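Local structure of TRAP dicarboxylate transporter-DctP subunit (Rhodobacter sphaeroides, 4PE3) at residues V172-P177 and I209-Y214; G143-G148 and M247-W252; I311-W316 and T332-L337; S38-N43 and M69-I74. The protein probably binds an organic-acid solute in the periplasm and delivers it to the membrane partners of a TRAP transporter, here caught empty and open. One frame throughout, in Å; residues are numbered along the deposited sequence.

Solute-binding proteins of this family are built on two sheets flanked by helices, and the four contacts sample different parts of that plan. Along the chain interaction 4 closes first; interaction 1 then falls within the span joined by interaction 2, and interaction 3 comes last. Interactions 2 and 4 lie at opposite margins of the five-stranded sheet, their centres about 20 Å apart. Interaction 1 pairs the two inner strands of the four-stranded sheet, about 38 Å from interaction 2 between centres and across the middle of the chain. Interaction 3 joins the last two helices, about 23 Å from interaction 1 between centres. None touches another; they report on separate parts of the open, solute-free form.

Interaction 1: residues V172-P177 and I209-Y214; sequences VKVRSP and IDAADY. With ZN (zinc ion), chain F.
R175 and D213 show how one side chain can cross from its own strand to the end of the next. The CB of R175 packs against A212 CB (3.8 Å) and against CD1 of I209. CG runs anti to the backbone N (chi1 -177°), and a bend at chi2 (-95°) then lays the chain along the neighbouring strand, bringing CD to 3.3 Å from D213 O. At the tip, NH1 donates to D213 O (2.9 Å) within the guanidinium plane but from above the carbonyl plane, while NE bonds to L195 O and NH2 to S197 OG. All three nitrogens are thus engaged, which fixes the rotation of the group. D213 itself binds zinc through OD1 (2.0 Å), with Y214 O, E155 and two waters; its OD2 accepts from one of these waters and is bonded to H238. At the other end, D210 OD2 takes the K173 amide N (2.9 Å) on its anti side, as D210 N returns a bond to K173 O. With an alanine at D210, the K173 amide would probably lose its acceptor and the lysine ammonium its nearby counter-charge. Backbone bonds of a parallel pair, R175 N to A211 O and D213 N to R175 O, join the strands, which lie between strands 157-159 and 191-193, with helix 200-206 against R175 and A212 and helix 180-187 against S176 and D213.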
loop_
_atom_site.group_PDB
_atom_site.type_symbol
_atom_site.label_atom_id
_atom_site.label_comp_id
_atom_site.label_asym_id
_atom_site.label_seq_id
_atom_site.Cartn_x
_atom_site.Cartn_y
_atom_site.Cartn_z
ATOM N N VAL A 172 9.060 22.890 3.373
ATOM C CA VAL A 172 7.670 22.677 3.791
ATOM C C VAL A 172 7.645 21.765 4.996
ATOM O O VAL A 172 8.326 20.735 5.020
ATOM C CB VAL A 172 6.866 22.055 2.633
ATOM C CG1 VAL A 172 5.437 21.776 3.033
ATOM C CG2 VAL A 172 6.929 23.008 1.408
ATOM N N LYS A 173 6.870 22.155 6.007
ATOM C CA LYS A 173 6.653 21.332 7.180
ATOM C C LYS A 173 5.597 20.300 6.837
ATOM O O LYS A 173 4.446 20.652 6.636
ATOM C CB LYS A 173 6.217 22.182 8.373
ATOM C CG LYS A 173 7.343 23.066 8.883
ATOM C CD LYS A 173 6.871 24.210 9.780
ATOM C CE LYS A 173 6.290 25.392 8.955
ATOM N NZ LYS A 173 6.079 26.682 9.716
ATOM N N VAL A 174 6.017 19.037 6.727
ATOM C CA VAL A 174 5.141 17.950 6.279
ATOM C C VAL A 174 4.960 16.906 7.367
ATOM O O VAL A 174 5.922 16.266 7.778
ATOM C CB VAL A 174 5.766 17.223 5.050
ATOM C CG1 VAL A 174 4.876 16.087 4.581
ATOM C CG2 VAL A 174 6.065 18.187 3.911
ATOM N N ARG A 175 3.740 16.741 7.868
ATOM C CA ARG A 175 3.477 15.624 8.763
ATOM C C ARG A 175 3.814 14.303 8.061
ATOM O O ARG A 175 3.254 13.989 7.013
ATOM C CB ARG A 175 2.024 15.626 9.236
ATOM C CG ARG A 175 1.725 14.516 10.239
ATOM C CD ARG A 175 1.152 13.285 9.596
ATOM N NE ARG A 175 0.801 12.300 10.624
ATOM C CZ ARG A 175 0.006 11.256 10.432
ATOM N NH1 ARG A 175 -0.518 11.022 9.237
ATOM N NH2 ARG A 175 -0.260 10.441 11.452
ATOM N N SER A 176 4.696 13.539 8.689
ATOM C CA SER A 176 5.278 12.357 8.057
ATOM C C SER A 176 5.396 11.256 9.096
ATOM O O SER A 176 5.979 11.470 10.143
ATOM C CB SER A 176 6.690 12.670 7.537
ATOM O OG SER A 176 6.761 13.709 6.577
ATOM N N PRO A 177 4.878 10.061 8.800
ATOM C CA PRO A 177 5.218 8.932 9.665
ATOM C C PRO A 177 6.727 8.726 9.738
ATOM O O PRO A 177 7.437 8.921 8.748
ATOM C CB PRO A 177 4.533 7.760 8.968
ATOM C CG PRO A 177 3.357 8.372 8.275
ATOM C CD PRO A 177 3.889 9.684 7.780
ATOM N N ILE A 209 2.125 22.557 10.873
ATOM C CA ILE A 209 2.481 21.942 9.603
ATOM C C ILE A 209 1.799 22.683 8.449
ATOM O O ILE A 209 0.765 23.336 8.621
ATOM C CB ILE A 209 2.086 20.442 9.545
ATOM C CG1 ILE A 209 0.607 20.273 9.914
ATOM C CG2 ILE A 209 2.966 19.627 10.482
ATOM C CD1 ILE A 209 0.082 18.853 9.760
ATOM N N ASP A 210 2.392 22.561 7.271
ATOM C CA ASP A 210 1.913 23.149 6.035
ATOM C C ASP A 210 1.299 22.108 5.099
ATOM O O ASP A 210 0.593 22.428 4.145
ATOM C CB ASP A 210 3.102 23.735 5.224
ATOM C CG ASP A 210 3.998 24.695 6.012
ATOM O OD1 ASP A 210 3.491 25.697 6.565
ATOM O OD2 ASP A 210 5.243 24.502 6.006
ATOM N N ALA A 211 1.595 20.844 5.368
ATOM C CA ALA A 211 1.233 19.738 4.481
ATOM C C ALA A 211 1.263 18.436 5.285
ATOM O O ALA A 211 1.821 18.389 6.379
ATOM C CB ALA A 211 2.212 19.654 3.316
ATOM N N ALA A 212 0.701 17.374 4.736
ATOM C CA ALA A 212 0.650 16.124 5.465
ATOM C C ALA A 212 0.451 14.918 4.605
ATOM O O ALA A 212 -0.318 14.930 3.653
ATOM C CB ALA A 212 -0.484 16.168 6.501
ATOM N N ASP A 213 1.144 13.852 5.000
ATOM C CA ASP A 213 0.670 12.501 4.772
ATOM C C ASP A 213 -0.569 12.293 5.621
ATOM O O ASP A 213 -0.524 12.533 6.817
ATOM C CB ASP A 213 1.786 11.525 5.193
ATOM C CG ASP A 213 1.383 10.075 5.079
ATOM O OD1 ASP A 213 0.292 9.708 5.563
ATOM O OD2 ASP A 213 2.182 9.279 4.532
ATOM N N TYR A 214 -1.668 11.866 5.018
ATOM C CA TYR A 214 -2.820 11.444 5.785
ATOM C C TYR A 214 -3.287 10.133 5.153
ATOM O O TYR A 214 -2.629 9.064 5.381
ATOM C CB TYR A 214 -3.883 12.556 5.885
ATOM C CG TYR A 214 -4.881 12.316 7.000
ATOM C CD1 TYR A 214 -4.495 12.402 8.332
ATOM C CD2 TYR A 214 -6.191 11.973 6.721
ATOM C CE1 TYR A 214 -5.387 12.148 9.353
ATOM C CE2 TYR A 214 -7.100 11.725 7.743
ATOM C CZ TYR A 214 -6.685 11.828 9.041
ATOM O OH TYR A 214 -7.595 11.598 10.042
HETATM ZN ZN ZN F . -0.537 7.970 5.084
HETATM O O HOH W 1 1.148 6.849 4.532
HETATM O O HOH W 2 -1.050 7.166 6.838
#

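Interaction 2: residues G143-G148 and M247-W252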
loop_
_atom_site.group_PDB
_atom_site.type_symbol
_atom_site.label_atom_id
_atom_site.label_comp_id
_atom_site.label_asym_id
_atom_site.label_seq_id
_atom_site.Cartn_x
_atom_site.Cartn_y
_atom_site.Cartn_z
ATOM N N GLY A 143 6.897 -20.580 5.850
ATOM C CA GLY A 143 5.852 -21.565 5.619
ATOM C C GLY A 143 4.618 -21.017 4.933
ATOM O O GLY A 143 3.552 -21.659 5.005
ATOM N N LEU A 144 4.747 -19.848 4.298
ATOM C CA LEU A 144 3.634 -19.198 3.597
ATOM C C LEU A 144 3.834 -19.185 2.087
ATOM O O LEU A 144 4.975 -19.120 1.600
ATOM C CB LEU A 144 3.463 -17.756 4.065
ATOM C CG LEU A 144 2.700 -17.491 5.344
ATOM C CD1 LEU A 144 3.258 -18.191 6.541
ATOM C CD2 LEU A 144 2.682 -15.986 5.595
ATOM N N GLN A 145 2.742 -19.271 1.348
ATOM C CA GLN A 145 2.717 -19.022 -0.075
ATOM C C GLN A 145 2.022 -17.689 -0.299
ATOM O O GLN A 145 0.933 -17.463 0.231
ATOM C CB GLN A 145 1.937 -20.106 -0.792
ATOM C CG GLN A 145 1.944 -19.911 -2.283
ATOM C CD GLN A 145 3.314 -20.153 -2.887
ATOM O OE1 GLN A 145 4.225 -20.693 -2.234
ATOM N NE2 GLN A 145 3.478 -19.750 -4.144
ATOM N N PHE A 146 2.650 -16.788 -1.052
ATOM C CA PHE A 146 2.047 -15.499 -1.458
ATOM C C PHE A 146 1.118 -15.770 -2.632
ATOM O O PHE A 146 1.545 -16.297 -3.648
ATOM C CB PHE A 146 3.147 -14.503 -1.849
ATOM C CG PHE A 146 2.631 -13.207 -2.404
ATOM C CD1 PHE A 146 2.067 -12.271 -1.575
ATOM C CD2 PHE A 146 2.725 -12.924 -3.754
ATOM C CE1 PHE A 146 1.599 -11.070 -2.075
ATOM C CE2 PHE A 146 2.266 -11.711 -4.257
ATOM C CZ PHE A 146 1.700 -10.803 -3.420
ATOM N N ILE A 147 -0.168 -15.496 -2.459
ATOM C CA ILE A 147 -1.153 -15.703 -3.520
ATOM C C ILE A 147 -1.249 -14.477 -4.433
ATOM O O ILE A 147 -1.126 -14.604 -5.650
ATOM C CB ILE A 147 -2.539 -16.025 -2.944
ATOM C CG1 ILE A 147 -2.462 -17.315 -2.131
ATOM C CG2 ILE A 147 -3.578 -16.173 -4.064
ATOM C CD1 ILE A 147 -3.636 -17.518 -1.200
ATOM N N GLY A 148 -1.466 -13.300 -3.853
ATOM C CA GLY A 148 -1.521 -12.090 -4.649
ATOM C C GLY A 148 -1.634 -10.848 -3.797
ATOM O O GLY A 148 -1.747 -10.899 -2.576
HETATM N N MSE A 247 -1.148 -17.781 2.281
HETATM C CA MSE A 247 -1.702 -18.896 3.040
HETATM C C MSE A 247 -0.638 -19.928 3.332
HETATM O O MSE A 247 0.501 -19.856 2.828
HETATM C CB MSE A 247 -2.879 -19.522 2.296
HETATM C CG MSE A 247 -2.544 -20.432 1.130
HETATM SE SE MSE A 247 -4.121 -21.400 0.502
HETATM C CE MSE A 247 -4.273 -22.582 2.029
ATOM N N ASN A 248 -1.009 -20.903 4.132
ATOM C CA ASN A 248 -0.129 -21.977 4.505
ATOM C C ASN A 248 0.392 -22.662 3.264
ATOM O O ASN A 248 -0.366 -23.097 2.421
ATOM C CB ASN A 248 -0.903 -22.978 5.356
ATOM C CG ASN A 248 -0.040 -24.165 5.769
ATOM O OD1 ASN A 248 0.232 -25.074 4.984
ATOM N ND2 ASN A 248 0.427 -24.115 6.991
ATOM N N LYS A 249 1.709 -22.764 3.127
ATOM C CA LYS A 249 2.277 -23.258 1.881
ATOM C C LYS A 249 2.078 -24.763 1.674
ATOM O O LYS A 249 1.800 -25.206 0.570
ATOM C CB LYS A 249 3.749 -22.938 1.809
ATOM C CG LYS A 249 4.373 -23.366 0.471
ATOM C CD LYS A 249 5.721 -22.805 0.296
ATOM C CE LYS A 249 6.349 -23.393 -0.914
ATOM N NZ LYS A 249 5.521 -23.215 -2.128
ATOM N N GLN A 250 2.125 -25.538 2.757
ATOM C CA GLN A 250 1.814 -26.969 2.670
ATOM C C GLN A 250 0.399 -27.204 2.165
ATOM O O GLN A 250 0.167 -28.051 1.303
ATOM C CB GLN A 250 2.039 -27.649 4.018
ATOM C CG GLN A 250 3.509 -27.881 4.298
ATOM C CD GLN A 250 3.778 -28.474 5.666
ATOM O OE1 GLN A 250 2.860 -28.901 6.361
ATOM N NE2 GLN A 250 5.048 -28.483 6.065
ATOM N N LYS A 251 -0.556 -26.415 2.657
ATOM C CA LYS A 251 -1.936 -26.604 2.231
ATOM C C LYS A 251 -2.109 -26.153 0.800
ATOM O O LYS A 251 -2.812 -26.784 0.025
ATOM C CB LYS A 251 -2.914 -25.897 3.173
ATOM C CG LYS A 251 -2.970 -26.535 4.559
ATOM C CD LYS A 251 -3.952 -25.835 5.493
ATOM C CE LYS A 251 -3.904 -26.490 6.879
ATOM N NZ LYS A 251 -4.286 -27.908 6.847
ATOM N N TRP A 252 -1.458 -25.052 0.448
ATOM C CA TRP A 252 -1.469 -24.563 -0.922
ATOM C C TRP A 252 -0.911 -25.627 -1.867
ATOM O O TRP A 252 -1.526 -25.968 -2.877
ATOM C CB TRP A 252 -0.630 -23.277 -1.016
ATOM C CG TRP A 252 -0.362 -22.799 -2.413
ATOM C CD1 TRP A 252 0.771 -23.009 -3.162
ATOM C CD2 TRP A 252 -1.243 -22.030 -3.231
ATOM N NE1 TRP A 252 0.638 -22.412 -4.396
ATOM C CE2 TRP A 252 -0.587 -21.799 -4.456
ATOM C CE3 TRP A 252 -2.527 -21.513 -3.044
ATOM C CZ2 TRP A 252 -1.179 -21.085 -5.492
ATOM C CZ3 TRP A 252 -3.104 -20.789 -4.072
ATOM C CH2 TRP A 252 -2.435 -20.587 -5.276
HETATM O O HOH W 3 3.475 -24.606 5.045
#
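The carbonyl O of G143 is gripped twice: by K249 N (2.9 Å), which approaches from above the carbonyl plane, and by a water that also accepts from Q250 N. The first turn of helix 249-253 is therefore tied to the start of strand 144-150. N248 is the N-cap of that helix, its OD1 taking K251 N at 2.8 Å in the carbonyl plane. Just beyond, Q145 and M247, a selenomethionine, form an antiparallel hydrogen-bonded pair; Q145 N meets M247 O at 2.7 Å, nearly along the C=O axis. The side chain of Q145 carries much of the rest. Its CG sits over the five-membered ring of W252 in a CH-pi contact (3.5 Å to the centroid), and its amide lies only 7° from parallel to the indole. The K249 chain is extended until a bend at chi4 (55°), which brings NZ above the carbonyl plane of the Q145 amide, 2.8 Å from OE1. I147 adds apolar contact, its CD1 lying 3.9 Å from M247 CG. Around the contact, a Schellman motif at G143 ends helix 131-139, helix 257-291 packs against I147 and W252, and strand 144-150 forms the margin of the five-stranded sheet.

Interaction 3: residues I311-W316 and T332-L337; sequences IARGEW and TLVTYL
W316 and L333 are brought together by their first torsions: the indole CG stands anti to its carbonyl carbon (chi1 -54°), and L333 CG anti to the backbone N (chi1 176°). They bridge an antiparallel helix pair, helices 302-320 and 324-339, whose short segments run at 160° to one another. The axes approach no closer than 11.9 Å, so a large side chain has to span the gap, and the tryptophan does most of that work. One face of its ring lies against its own helix, over A312 O and R313 CA; the opposite face receives L333 CD2, a CH-pi contact 4.0 Å from the centroid of the six-membered ring. V334 CG2 meets the ring edge near its plane, 4.2 Å from CE3, and also touches the CG of R313. Replacing W316 by an alanine would probably open a gap between the helices, leaving L333 and L337 without the ring they pack on and V113 O without the indole N-H that it binds. That last bond, with NE1, ties the ring to the loop between helices 104-110 and 119-128, while P112 and W116 touch L333. L337 CD1, from the opposite direction, lies 3.6 Å from W316 CH2 and CZ3.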
loop_
_atom_site.group_PDB
_atom_site.type_symbol
_atom_site.label_atom_id
_atom_site.label_comp_id
_atom_site.label_asym_id
_atom_site.label_seq_id
_atom_site.Cartn_x
_atom_site.Cartn_y
_atom_site.Cartn_z
ATOM N N ILE A 311 14.757 11.036 -5.992
ATOM C CA ILE A 311 15.108 11.443 -4.645
ATOM C C ILE A 311 14.878 10.267 -3.694
ATOM O O ILE A 311 15.709 9.962 -2.853
ATOM C CB ILE A 311 14.288 12.663 -4.204
ATOM C CG1 ILE A 311 14.824 13.900 -4.912
ATOM C CG2 ILE A 311 14.385 12.866 -2.715
ATOM C CD1 ILE A 311 13.776 14.714 -5.576
ATOM N N ALA A 312 13.734 9.616 -3.837
ATOM C CA ALA A 312 13.365 8.520 -2.955
ATOM C C ALA A 312 14.358 7.362 -3.069
ATOM O O ALA A 312 14.683 6.704 -2.072
ATOM C CB ALA A 312 11.963 8.066 -3.285
ATOM N N ARG A 313 14.851 7.140 -4.278
ATOM C CA ARG A 313 15.770 6.030 -4.544
ATOM C C ARG A 313 17.000 6.100 -3.649
ATOM O O ARG A 313 17.508 5.081 -3.202
ATOM C CB ARG A 313 16.189 6.019 -6.011
ATOM C CG ARG A 313 17.086 4.820 -6.412
ATOM C CD ARG A 313 18.099 5.220 -7.478
ATOM N NE ARG A 313 18.918 6.346 -7.043
ATOM C CZ ARG A 313 19.912 6.268 -6.161
ATOM N NH1 ARG A 313 20.229 5.110 -5.618
ATOM N NH2 ARG A 313 20.585 7.366 -5.822
ATOM N N GLY A 314 17.508 7.303 -3.407
ATOM C CA GLY A 314 18.634 7.452 -2.504
ATOM C C GLY A 314 18.330 6.902 -1.117
ATOM O O GLY A 314 19.194 6.344 -0.443
ATOM N N GLU A 315 17.085 7.047 -0.686
ATOM C CA GLU A 315 16.662 6.488 0.593
ATOM C C GLU A 315 16.402 4.988 0.492
ATOM O O GLU A 315 16.735 4.258 1.418
ATOM C CB GLU A 315 15.460 7.241 1.173
ATOM C CG GLU A 315 15.810 8.681 1.518
ATOM C CD GLU A 315 16.919 8.790 2.553
ATOM O OE1 GLU A 315 16.799 8.145 3.624
ATOM O OE2 GLU A 315 17.882 9.553 2.318
ATOM N N TRP A 316 15.815 4.525 -0.611
ATOM C CA TRP A 316 15.665 3.072 -0.797
ATOM C C TRP A 316 17.032 2.390 -0.719
ATOM O O TRP A 316 17.139 1.294 -0.159
ATOM C CB TRP A 316 15.022 2.711 -2.139
ATOM C CG TRP A 316 13.711 3.351 -2.478
ATOM C CD1 TRP A 316 12.796 3.939 -1.632
ATOM C CD2 TRP A 316 13.190 3.507 -3.798
ATOM N NE1 TRP A 316 11.744 4.414 -2.353
ATOM C CE2 TRP A 316 11.959 4.179 -3.686
ATOM C CE3 TRP A 316 13.650 3.146 -5.069
ATOM C CZ2 TRP A 316 11.186 4.501 -4.797
ATOM C CZ3 TRP A 316 12.894 3.468 -6.167
ATOM C CH2 TRP A 316 11.664 4.143 -6.026
ATOM N N THR A 332 15.408 -5.265 -7.873
ATOM C CA THR A 332 14.279 -5.672 -8.689
ATOM C C THR A 332 13.355 -4.501 -8.988
ATOM O O THR A 332 12.896 -4.341 -10.121
ATOM C CB THR A 332 13.540 -6.831 -7.998
ATOM O OG1 THR A 332 14.453 -7.919 -7.824
ATOM C CG2 THR A 332 12.350 -7.317 -8.814
ATOM N N LEU A 333 13.109 -3.676 -7.967
ATOM C CA LEU A 333 12.268 -2.492 -8.096
ATOM C C LEU A 333 12.873 -1.474 -9.043
ATOM O O LEU A 333 12.205 -0.982 -9.933
ATOM C CB LEU A 333 12.075 -1.874 -6.717
ATOM C CG LEU A 333 11.289 -0.560 -6.722
ATOM C CD1 LEU A 333 9.862 -0.774 -7.213
ATOM C CD2 LEU A 333 11.266 0.035 -5.324
ATOM N N VAL A 334 14.151 -1.183 -8.861
ATOM C CA VAL A 334 14.795 -0.170 -9.684
ATOM C C VAL A 334 14.900 -0.646 -11.132
ATOM O O VAL A 334 14.702 0.145 -12.055
ATOM C CB VAL A 334 16.184 0.208 -9.126
ATOM C CG1 VAL A 334 16.978 1.032 -10.135
ATOM C CG2 VAL A 334 16.022 0.973 -7.816
ATOM N N THR A 335 15.199 -1.925 -11.338
ATOM C CA THR A 335 15.181 -2.476 -12.682
ATOM C C THR A 335 13.815 -2.288 -13.336
ATOM O O THR A 335 13.731 -1.842 -14.476
ATOM C CB THR A 335 15.576 -3.971 -12.680
ATOM O OG1 THR A 335 16.920 -4.096 -12.204
ATOM C CG2 THR A 335 15.478 -4.563 -14.081
ATOM N N TYR A 336 12.746 -2.583 -12.602
ATOM C CA TYR A 336 11.386 -2.430 -13.114
ATOM C C TYR A 336 11.057 -0.976 -13.498
ATOM O O TYR A 336 10.572 -0.700 -14.596
ATOM C CB TYR A 336 10.369 -2.948 -12.075
ATOM C CG TYR A 336 8.944 -2.759 -12.530
ATOM C CD1 TYR A 336 8.341 -3.685 -13.371
ATOM C CD2 TYR A 336 8.218 -1.638 -12.154
ATOM C CE1 TYR A 336 7.061 -3.501 -13.811
ATOM C CE2 TYR A 336 6.932 -1.454 -12.588
ATOM C CZ TYR A 336 6.363 -2.375 -13.420
ATOM O OH TYR A 336 5.084 -2.201 -13.857
ATOM N N LEU A 337 11.329 -0.065 -12.583
ATOM C CA LEU A 337 11.047 1.351 -12.805
ATOM C C LEU A 337 11.828 1.897 -13.991
ATOM O O LEU A 337 11.270 2.646 -14.794
ATOM C CB LEU A 337 11.357 2.148 -11.541
ATOM C CG LEU A 337 10.483 1.781 -10.338
ATOM C CD1 LEU A 337 11.002 2.444 -9.075
ATOM C CD2 LEU A 337 9.030 2.177 -10.568
#

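Interaction 4: residues S38-N43 and M69-I74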
loop_
_atom_site.group_PDB
_atom_site.type_symbol
_atom_site.label_atom_id
_atom_site.label_comp_id
_atom_site.label_asym_id
_atom_site.label_seq_id
_atom_site.Cartn_x
_atom_site.Cartn_y
_atom_site.Cartn_z
ATOM N N SER A 38 -6.076 -7.955 8.556
ATOM C CA SER A 38 -5.532 -6.890 9.407
ATOM C C SER A 38 -6.570 -5.805 9.745
ATOM O O SER A 38 -6.293 -4.894 10.514
ATOM C CB SER A 38 -4.313 -6.252 8.722
ATOM O OG SER A 38 -4.684 -5.790 7.449
ATOM N N ASP A 39 -7.763 -5.897 9.168
ATOM C CA ASP A 39 -8.803 -4.907 9.409
ATOM C C ASP A 39 -9.897 -5.467 10.314
ATOM O O ASP A 39 -10.120 -6.683 10.377
ATOM C CB ASP A 39 -9.385 -4.464 8.082
ATOM C CG ASP A 39 -8.370 -3.764 7.209
ATOM O OD1 ASP A 39 -7.711 -2.843 7.706
ATOM O OD2 ASP A 39 -8.212 -4.139 6.033
ATOM N N PRO A 40 -10.583 -4.579 11.030
ATOM C CA PRO A 40 -11.687 -5.003 11.881
ATOM C C PRO A 40 -13.006 -5.110 11.124
ATOM O O PRO A 40 -13.145 -4.532 10.047
ATOM C CB PRO A 40 -11.774 -3.868 12.900
ATOM C CG PRO A 40 -11.352 -2.655 12.120
ATOM C CD PRO A 40 -10.288 -3.141 11.185
ATOM N N ALA A 41 -13.987 -5.793 11.714
ATOM C CA ALA A 41 -15.341 -5.753 11.181
ATOM C C ALA A 41 -15.805 -4.313 11.161
ATOM O O ALA A 41 -15.476 -3.538 12.057
ATOM C CB ALA A 41 -16.277 -6.595 12.033
ATOM N N GLY A 42 -16.549 -3.963 10.122
ATOM C CA GLY A 42 -17.042 -2.610 9.962
ATOM C C GLY A 42 -16.250 -1.875 8.900
ATOM O O GLY A 42 -16.819 -1.166 8.061
ATOM N N ASN A 43 -14.932 -2.071 8.933
ATOM C CA ASN A 43 -13.992 -1.336 8.100
ATOM C C ASN A 43 -14.257 -1.625 6.617
ATOM O O ASN A 43 -14.601 -2.748 6.237
ATOM C CB ASN A 43 -12.561 -1.720 8.544
ATOM C CG ASN A 43 -11.499 -1.297 7.582
ATOM O OD1 ASN A 43 -11.410 -1.830 6.487
ATOM N ND2 ASN A 43 -10.631 -0.387 8.008
HETATM N N MSE A 69 -11.840 -13.628 8.971
HETATM C CA MSE A 69 -11.945 -13.260 10.375
HETATM C C MSE A 69 -11.282 -11.908 10.617
HETATM O O MSE A 69 -10.183 -11.665 10.151
HETATM C CB MSE A 69 -11.273 -14.337 11.225
HETATM C CG MSE A 69 -11.895 -15.722 11.053
HETATM SE SE MSE A 69 -10.853 -17.152 11.879
HETATM C CE MSE A 69 -9.115 -16.768 11.094
ATOM N N PRO A 70 -11.939 -11.018 11.363
ATOM C CA PRO A 70 -11.326 -9.704 11.603
ATOM C C PRO A 70 -10.007 -9.798 12.365
ATOM O O PRO A 70 -9.696 -10.810 13.007
ATOM C CB PRO A 70 -12.363 -8.962 12.449
ATOM C CG PRO A 70 -13.592 -9.758 12.380
ATOM C CD PRO A 70 -13.265 -11.150 11.979
ATOM N N VAL A 71 -9.212 -8.742 12.268
ATOM C CA VAL A 71 -7.923 -8.674 12.943
ATOM C C VAL A 71 -8.053 -9.032 14.416
ATOM O O VAL A 71 -8.979 -8.596 15.096
ATOM C CB VAL A 71 -7.309 -7.271 12.768
ATOM C CG1 VAL A 71 -8.187 -6.225 13.425
ATOM C CG2 VAL A 71 -5.863 -7.254 13.292
ATOM N N GLY A 72 -7.103 -9.845 14.883
ATOM C CA GLY A 72 -7.001 -10.207 16.279
ATOM C C GLY A 72 -7.936 -11.310 16.737
ATOM O O GLY A 72 -7.972 -11.610 17.929
ATOM N N THR A 73 -8.695 -11.904 15.817
ATOM C CA THR A 73 -9.655 -12.942 16.207
ATOM C C THR A 73 -8.970 -14.126 16.833
ATOM O O THR A 73 -9.368 -14.586 17.897
ATOM C CB THR A 73 -10.425 -13.500 15.012
ATOM O OG1 THR A 73 -11.278 -12.488 14.498
ATOM C CG2 THR A 73 -11.274 -14.690 15.430
ATOM N N ILE A 74 -7.953 -14.627 16.141
ATOM C CA ILE A 74 -7.280 -15.840 16.557
ATOM C C ILE A 74 -5.911 -15.507 17.126
ATOM O O ILE A 74 -5.513 -16.087 18.134
ATOM C CB ILE A 74 -7.150 -16.839 15.394
ATOM C CG1 ILE A 74 -8.520 -17.134 14.789
ATOM C CG2 ILE A 74 -6.511 -18.135 15.880
ATOM C CD1 ILE A 74 -9.456 -17.882 15.757
#
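Two type II beta turns, one begun by P40 and the other by P70, meet side by side where the neighbouring parallel strands 32-37 and 65-69 run out. Beyond the strands' pairing, in which M69 bonds to F35 and S37, V71 N donates to D39 O at 2.9 Å, a single bond between the two loops. This bond is nearly straight (170°), although the donor stands above the carbonyl plane rather than in it. The same oxygen also receives a CA-H contact from P70 at 3.5 Å. V71 then lies across the backbone of the other loop: its CB is 3.4 Å from S38 O, and CG1, placed between backbone N and carbonyl carbon (chi1 63°), touches D39 C at 3.6 Å. P70 packs on the next residues of the loop, its CB 3.6 Å from A41 N and its CG against the methyl of A41. Each turn has its own stiffening. In the second, P70 O accepts from both T73 N and T73 OG1 (2.7 Å), which arrive from the same face; in the first, G42 adopts a positive phi at which a CB would strike the preceding carbonyl, and N43 goes on to cap helix 44-59 at F46 N. With one backbone bond and a few apolar touches at the surface, the contact rests on main-chain and apolar atoms, with no charged pair between the segments.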